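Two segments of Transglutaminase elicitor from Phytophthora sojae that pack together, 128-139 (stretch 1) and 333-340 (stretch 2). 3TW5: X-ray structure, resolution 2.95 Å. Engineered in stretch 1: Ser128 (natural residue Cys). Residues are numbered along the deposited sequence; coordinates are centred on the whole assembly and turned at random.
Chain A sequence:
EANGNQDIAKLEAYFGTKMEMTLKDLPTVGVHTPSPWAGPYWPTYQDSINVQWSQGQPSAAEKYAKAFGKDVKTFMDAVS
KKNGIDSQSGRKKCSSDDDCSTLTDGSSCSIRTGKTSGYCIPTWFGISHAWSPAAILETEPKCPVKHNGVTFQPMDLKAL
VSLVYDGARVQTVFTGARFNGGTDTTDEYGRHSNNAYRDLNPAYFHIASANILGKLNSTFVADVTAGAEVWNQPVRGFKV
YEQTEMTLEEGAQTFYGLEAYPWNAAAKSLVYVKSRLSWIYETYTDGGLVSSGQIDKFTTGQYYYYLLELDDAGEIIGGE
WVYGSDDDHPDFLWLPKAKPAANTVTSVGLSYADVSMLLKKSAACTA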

ATOM      1  N   SER A 128      -6.809  -0.729   2.633  1.00 45.53           N
ATOM      2  CA  SER A 128      -5.429  -0.978   2.203  1.00 44.61           C
ATOM      3  C   SER A 128      -4.640   0.325   2.122  1.00 44.01           C
ATOM      4  O   SER A 128      -3.431   0.344   2.363  1.00 43.73           O
ATOM      5  CB  SER A 128      -5.404  -1.688   0.848  1.00 44.73           C
ATOM      6  OG  SER A 128      -5.893  -0.846  -0.181  1.00 44.48           O
ATOM      7  N   HIS A 129      -5.345   1.403   1.782  1.00 43.15           N
ATOM      8  CA  HIS A 129      -4.785   2.753   1.722  1.00 42.44           C
ATOM      9  C   HIS A 129      -4.367   3.259   3.103  1.00 42.03           C
ATOM     10  O   HIS A 129      -3.576   4.195   3.213  1.00 41.96           O
ATOM     11  CB  HIS A 129      -5.813   3.712   1.126  1.00 42.39           C
ATOM     12  CG  HIS A 129      -7.086   3.789   1.910  1.00 42.36           C
ATOM     13  ND1 HIS A 129      -8.185   3.009   1.623  1.00 42.29           N
ATOM     14  CD2 HIS A 129      -7.427   4.540   2.985  1.00 42.21           C
ATOM     15  CE1 HIS A 129      -9.152   3.283   2.482  1.00 42.25           C
ATOM     16  NE2 HIS A 129      -8.716   4.207   3.320  1.00 42.07           N
ATOM     17  N   ALA A 130      -4.920   2.641   4.145  1.00 41.42           N
ATOM     18  CA  ALA A 130      -4.644   3.022   5.525  1.00 40.84           C
ATOM     19  C   ALA A 130      -3.594   2.120   6.173  1.00 40.56           C
ATOM     20  O   ALA A 130      -2.752   2.596   6.939  1.00 40.52           O
ATOM     21  CB  ALA A 130      -5.923   3.011   6.332  1.00 40.88           C
ATOM     22  N   TRP A 131      -3.653   0.824   5.867  1.00 40.03           N
ATOM     23  CA  TRP A 131      -2.685  -0.145   6.376  1.00 39.39           C
ATOM     24  C   TRP A 131      -1.271   0.122   5.858  1.00 39.21           C
ATOM     25  O   TRP A 131      -0.306   0.085   6.628  1.00 39.14           O
ATOM     26  CB  TRP A 131      -3.117  -1.577   6.040  1.00 39.37           C
ATOM     27  CG  TRP A 131      -1.967  -2.535   5.899  1.00 39.24           C
ATOM     28  CD1 TRP A 131      -1.106  -2.937   6.882  1.00 39.30           C
ATOM     29  CD2 TRP A 131      -1.545  -3.200   4.704  1.00 39.24           C
ATOM     30  NE1 TRP A 131      -0.175  -3.806   6.374  1.00 39.13           N
ATOM     31  CE2 TRP A 131      -0.421  -3.989   5.039  1.00 39.26           C
ATOM     32  CE3 TRP A 131      -2.009  -3.210   3.381  1.00 39.39           C
ATOM     33  CZ2 TRP A 131       0.248  -4.781   4.099  1.00 39.29           C
ATOM     34  CZ3 TRP A 131      -1.343  -3.999   2.445  1.00 39.42           C
ATOM     35  CH2 TRP A 131      -0.228  -4.774   2.811  1.00 39.37           C
ATOM     36  N   SER A 132      -1.159   0.390   4.558  1.00 38.79           N
ATOM     37  CA  SER A 132       0.137   0.588   3.904  1.00 38.46           C
ATOM     38  C   SER A 132       1.016   1.658   4.566  1.00 38.23           C
ATOM     39  O   SER A 132       2.162   1.373   4.917  1.00 38.19           O
ATOM     40  CB  SER A 132      -0.044   0.878   2.414  1.00 38.42           C
ATOM     41  OG  SER A 132      -0.833  -0.119   1.797  1.00 38.69           O
ATOM     42  N   PRO A 133       0.490   2.889   4.746  1.00 38.06           N
ATOM     43  CA  PRO A 133       1.302   3.901   5.420  1.00 37.88           C
ATOM     44  C   PRO A 133       1.571   3.568   6.885  1.00 37.79           C
ATOM     45  O   PRO A 133       2.608   3.960   7.416  1.00 37.71           O
ATOM     46  CB  PRO A 133       0.453   5.171   5.303  1.00 37.93           C
ATOM     47  CG  PRO A 133      -0.926   4.695   5.086  1.00 37.96           C
ATOM     48  CD  PRO A 133      -0.797   3.447   4.290  1.00 37.99           C
ATOM     49  N   ALA A 134       0.649   2.850   7.526  1.00 37.81           N
ATOM     50  CA  ALA A 134       0.843   2.402   8.901  1.00 37.91           C
ATOM     51  C   ALA A 134       1.953   1.356   8.967  1.00 38.17           C
ATOM     52  O   ALA A 134       2.782   1.381   9.878  1.00 38.20           O
ATOM     53  CB  ALA A 134      -0.447   1.858   9.477  1.00 37.80           C
ATOM     54  N   ALA A 135       1.978   0.456   7.985  1.00 38.40           N
ATOM     55  CA  ALA A 135       3.049  -0.532   7.858  1.00 38.61           C
ATOM     56  C   ALA A 135       4.426   0.129   7.785  1.00 38.80           C
ATOM     57  O   ALA A 135       5.373  -0.317   8.435  1.00 38.92           O
ATOM     58  CB  ALA A 135       2.814  -1.408   6.648  1.00 38.56           C
ATOM     59  N   ILE A 136       4.519   1.206   7.009  1.00 39.06           N
ATOM     60  CA  ILE A 136       5.762   1.954   6.858  1.00 39.36           C
ATOM     61  C   ILE A 136       6.111   2.737   8.128  1.00 39.70           C
ATOM     62  O   ILE A 136       7.105   2.433   8.791  1.00 39.96           O
ATOM     63  CB  ILE A 136       5.714   2.907   5.633  1.00 39.22           C
ATOM     64  CG1 ILE A 136       5.474   2.111   4.345  1.00 39.16           C
ATOM     65  CG2 ILE A 136       6.996   3.739   5.539  1.00 39.08           C
ATOM     66  CD1 ILE A 136       4.925   2.933   3.197  1.00 38.83           C
ATOM     67  N   LEU A 137       5.280   3.719   8.471  1.00 40.04           N
ATOM     68  CA  LEU A 137       5.604   4.683   9.524  1.00 40.45           C
ATOM     69  C   LEU A 137       5.576   4.110  10.934  1.00 40.74           C
ATOM     70  O   LEU A 137       6.324   4.565  11.802  1.00 40.78           O
ATOM     71  CB  LEU A 137       4.676   5.903   9.455  1.00 40.40           C
ATOM     72  CG  LEU A 137       4.719   6.809   8.222  1.00 40.39           C
ATOM     73  CD1 LEU A 137       3.576   7.795   8.299  1.00 40.45           C
ATOM     74  CD2 LEU A 137       6.056   7.536   8.071  1.00 40.23           C
ATOM     75  N   GLU A 138       4.722   3.117  11.158  1.00 41.20           N
ATOM     76  CA  GLU A 138       4.520   2.572  12.498  1.00 41.79           C
ATOM     77  C   GLU A 138       5.359   1.313  12.751  1.00 42.08           C
ATOM     78  O   GLU A 138       5.330   0.370  11.958  1.00 42.19           O
ATOM     79  CB  GLU A 138       3.033   2.286  12.726  1.00 41.68           C
ATOM     80  CG  GLU A 138       2.513   2.701  14.088  1.00 41.88           C
ATOM     81  CD  GLU A 138       2.330   4.203  14.218  1.00 42.05           C
ATOM     82  OE1 GLU A 138       1.672   4.812  13.346  1.00 41.85           O
ATOM     83  OE2 GLU A 138       2.840   4.775  15.204  1.00 42.28           O
ATOM     84  N   THR A 139       6.114   1.320  13.851  1.00 42.52           N
ATOM     85  CA  THR A 139       6.870   0.151  14.300  1.00 43.15           C
ATOM     86  C   THR A 139       5.903  -1.004  14.538  1.00 43.60           C
ATOM     87  O   THR A 139       4.854  -0.814  15.158  1.00 43.96           O
ATOM     88  CB  THR A 139       7.643   0.447  15.606  1.00 43.03           C
ATOM     89  OG1 THR A 139       8.452   1.616  15.437  1.00 43.20           O
ATOM     90  CG2 THR A 139       8.540  -0.721  15.990  1.00 43.10           C
TER
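Stretch 2 333-340: LWLPKAKP

What polar link ties stretch 2 to stretch 1? One salt bridge does, between Lys339 NZ and Glu138 OE2 at 3.4 Å, and as a hydrogen bond it is weak. The CB of Lys339 points sideways, but the side chain, m at chi1 and t in the three torsions beyond, is extended and carries its end to Glu138. On the way its CE passes 3.4 Å from Leu137 O.

How do the two backbones run? Residues 333-336 form a strand and 337-340 continue as loop. The strand crosses helix 128-137 at -57°, so their N-to-C directions lie nearer parallel than antiparallel, and the axes approach to 8.8 Å. The backbones come nearest at Pro133 and Pro336, whose CA atoms are 6.0 Å apart; the CA atoms of Leu137 and Lys339 are 6.6 Å apart.

What fills the space between them? Pro336 points toward the helix and meets two side chains one turn apart: its CG lies 3.7 Å from Pro133 CB, and its CB 3.7 Å from Leu137 CD1. Leu137 CD1 also comes within 3.5 Å of Ala338 O.

Where does Trp334 fit? Its CB points sideways, but the indole reaches the helix, placing CH2 3.7 Å from Pro133 CD and 3.4 Å from His129 O, which lies at the ring edge. Proline lacks an amide hydrogen, so Pro133 cannot donate to that carbonyl.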

ATOM      1  N   LEU A 333       2.330   6.303  -7.260  1.00 47.79           N
ATOM      2  CA  LEU A 333       3.235   6.137  -6.125  1.00 46.86           C
ATOM      3  C   LEU A 333       2.987   7.273  -5.139  1.00 46.24           C
ATOM      4  O   LEU A 333       2.911   8.437  -5.538  1.00 46.11           O
ATOM      5  CB  LEU A 333       4.695   6.200  -6.588  1.00 47.02           C
ATOM      6  CG  LEU A 333       5.478   4.994  -7.120  1.00 47.08           C
ATOM      7  CD1 LEU A 333       4.804   4.290  -8.285  1.00 47.09           C
ATOM      8  CD2 LEU A 333       6.879   5.441  -7.520  1.00 47.06           C
ATOM      9  N   TRP A 334       2.860   6.946  -3.858  1.00 45.30           N
ATOM     10  CA  TRP A 334       2.721   7.984  -2.840  1.00 44.50           C
ATOM     11  C   TRP A 334       3.419   7.664  -1.525  1.00 44.43           C
ATOM     12  O   TRP A 334       3.559   6.502  -1.154  1.00 44.40           O
ATOM     13  CB  TRP A 334       1.250   8.349  -2.605  1.00 44.07           C
ATOM     14  CG  TRP A 334       0.373   7.229  -2.131  1.00 43.17           C
ATOM     15  CD1 TRP A 334      -0.231   6.279  -2.901  1.00 42.85           C
ATOM     16  CD2 TRP A 334      -0.030   6.968  -0.780  1.00 42.61           C
ATOM     17  NE1 TRP A 334      -0.975   5.433  -2.114  1.00 42.43           N
ATOM     18  CE2 TRP A 334      -0.872   5.834  -0.809  1.00 42.37           C
ATOM     19  CE3 TRP A 334       0.240   7.578   0.452  1.00 42.37           C
ATOM     20  CZ2 TRP A 334      -1.445   5.294   0.348  1.00 42.19           C
ATOM     21  CZ3 TRP A 334      -0.331   7.042   1.603  1.00 42.25           C
ATOM     22  CH2 TRP A 334      -1.163   5.908   1.541  1.00 42.16           C
ATOM     23  N   LEU A 335       3.860   8.715  -0.838  1.00 44.30           N
ATOM     24  CA  LEU A 335       4.509   8.589   0.466  1.00 44.16           C
ATOM     25  C   LEU A 335       3.714   9.337   1.529  1.00 44.03           C
ATOM     26  O   LEU A 335       3.258  10.458   1.287  1.00 43.95           O
ATOM     27  CB  LEU A 335       5.932   9.157   0.433  1.00 44.19           C
ATOM     28  CG  LEU A 335       6.923   8.745  -0.654  1.00 44.34           C
ATOM     29  CD1 LEU A 335       6.790   9.645  -1.872  1.00 44.49           C
ATOM     30  CD2 LEU A 335       8.335   8.814  -0.107  1.00 44.51           C
ATOM     31  N   PRO A 336       3.539   8.724   2.712  1.00 43.82           N
ATOM     32  CA  PRO A 336       2.997   9.472   3.839  1.00 43.77           C
ATOM     33  C   PRO A 336       4.075  10.373   4.448  1.00 43.71           C
ATOM     34  O   PRO A 336       5.155   9.891   4.801  1.00 43.77           O
ATOM     35  CB  PRO A 336       2.570   8.375   4.817  1.00 43.76           C
ATOM     36  CG  PRO A 336       3.445   7.221   4.499  1.00 43.70           C
ATOM     37  CD  PRO A 336       3.727   7.296   3.028  1.00 43.80           C
ATOM     38  N   LYS A 337       3.787  11.670   4.548  1.00 43.56           N
ATOM     39  CA  LYS A 337       4.750  12.652   5.052  1.00 43.46           C
ATOM     40  C   LYS A 337       5.145  12.390   6.501  1.00 43.24           C
ATOM     41  O   LYS A 337       6.327  12.457   6.850  1.00 43.31           O
ATOM     42  CB  LYS A 337       4.199  14.073   4.926  1.00 43.70           C
ATOM     43  CG  LYS A 337       4.244  14.664   3.527  1.00 44.27           C
ATOM     44  CD  LYS A 337       3.983  16.164   3.588  1.00 45.07           C
ATOM     45  CE  LYS A 337       3.923  16.789   2.204  1.00 45.53           C
ATOM     46  NZ  LYS A 337       3.786  18.274   2.275  1.00 46.00           N
ATOM     47  N   ALA A 338       4.149  12.098   7.336  1.00 42.91           N
ATOM     48  CA  ALA A 338       4.353  11.860   8.762  1.00 42.57           C
ATOM     49  C   ALA A 338       3.174  11.099   9.359  1.00 42.42           C
ATOM     50  O   ALA A 338       2.136  10.940   8.711  1.00 42.40           O
ATOM     51  CB  ALA A 338       4.557  13.183   9.499  1.00 42.59           C
ATOM     52  N   LYS A 339       3.349  10.623  10.591  1.00 42.10           N
ATOM     53  CA  LYS A 339       2.270  10.017  11.365  1.00 41.84           C
ATOM     54  C   LYS A 339       1.153  11.034  11.601  1.00 41.81           C
ATOM     55  O   LYS A 339       1.408  12.242  11.600  1.00 41.92           O
ATOM     56  CB  LYS A 339       2.795   9.550  12.722  1.00 41.82           C
ATOM     57  CG  LYS A 339       3.776   8.405  12.670  1.00 41.88           C
ATOM     58  CD  LYS A 339       4.291   8.084  14.059  1.00 41.71           C
ATOM     59  CE  LYS A 339       5.204   6.878  14.030  1.00 41.85           C
ATOM     60  NZ  LYS A 339       5.740   6.566  15.379  1.00 42.29           N
ATOM     61  N   PRO A 340      -0.090  10.556  11.817  1.00 41.72           N
ATOM     62  CA  PRO A 340      -1.155  11.470  12.238  1.00 41.52           C
ATOM     63  C   PRO A 340      -0.803  12.183  13.544  1.00 41.35           C
ATOM     64  O   PRO A 340       0.059  11.716  14.299  1.00 41.27           O
ATOM     65  CB  PRO A 340      -2.364  10.544  12.437  1.00 41.54           C
ATOM     66  CG  PRO A 340      -1.807   9.158  12.475  1.00 41.66           C
ATOM     67  CD  PRO A 340      -0.597   9.190  11.608  1.00 41.69           C
TER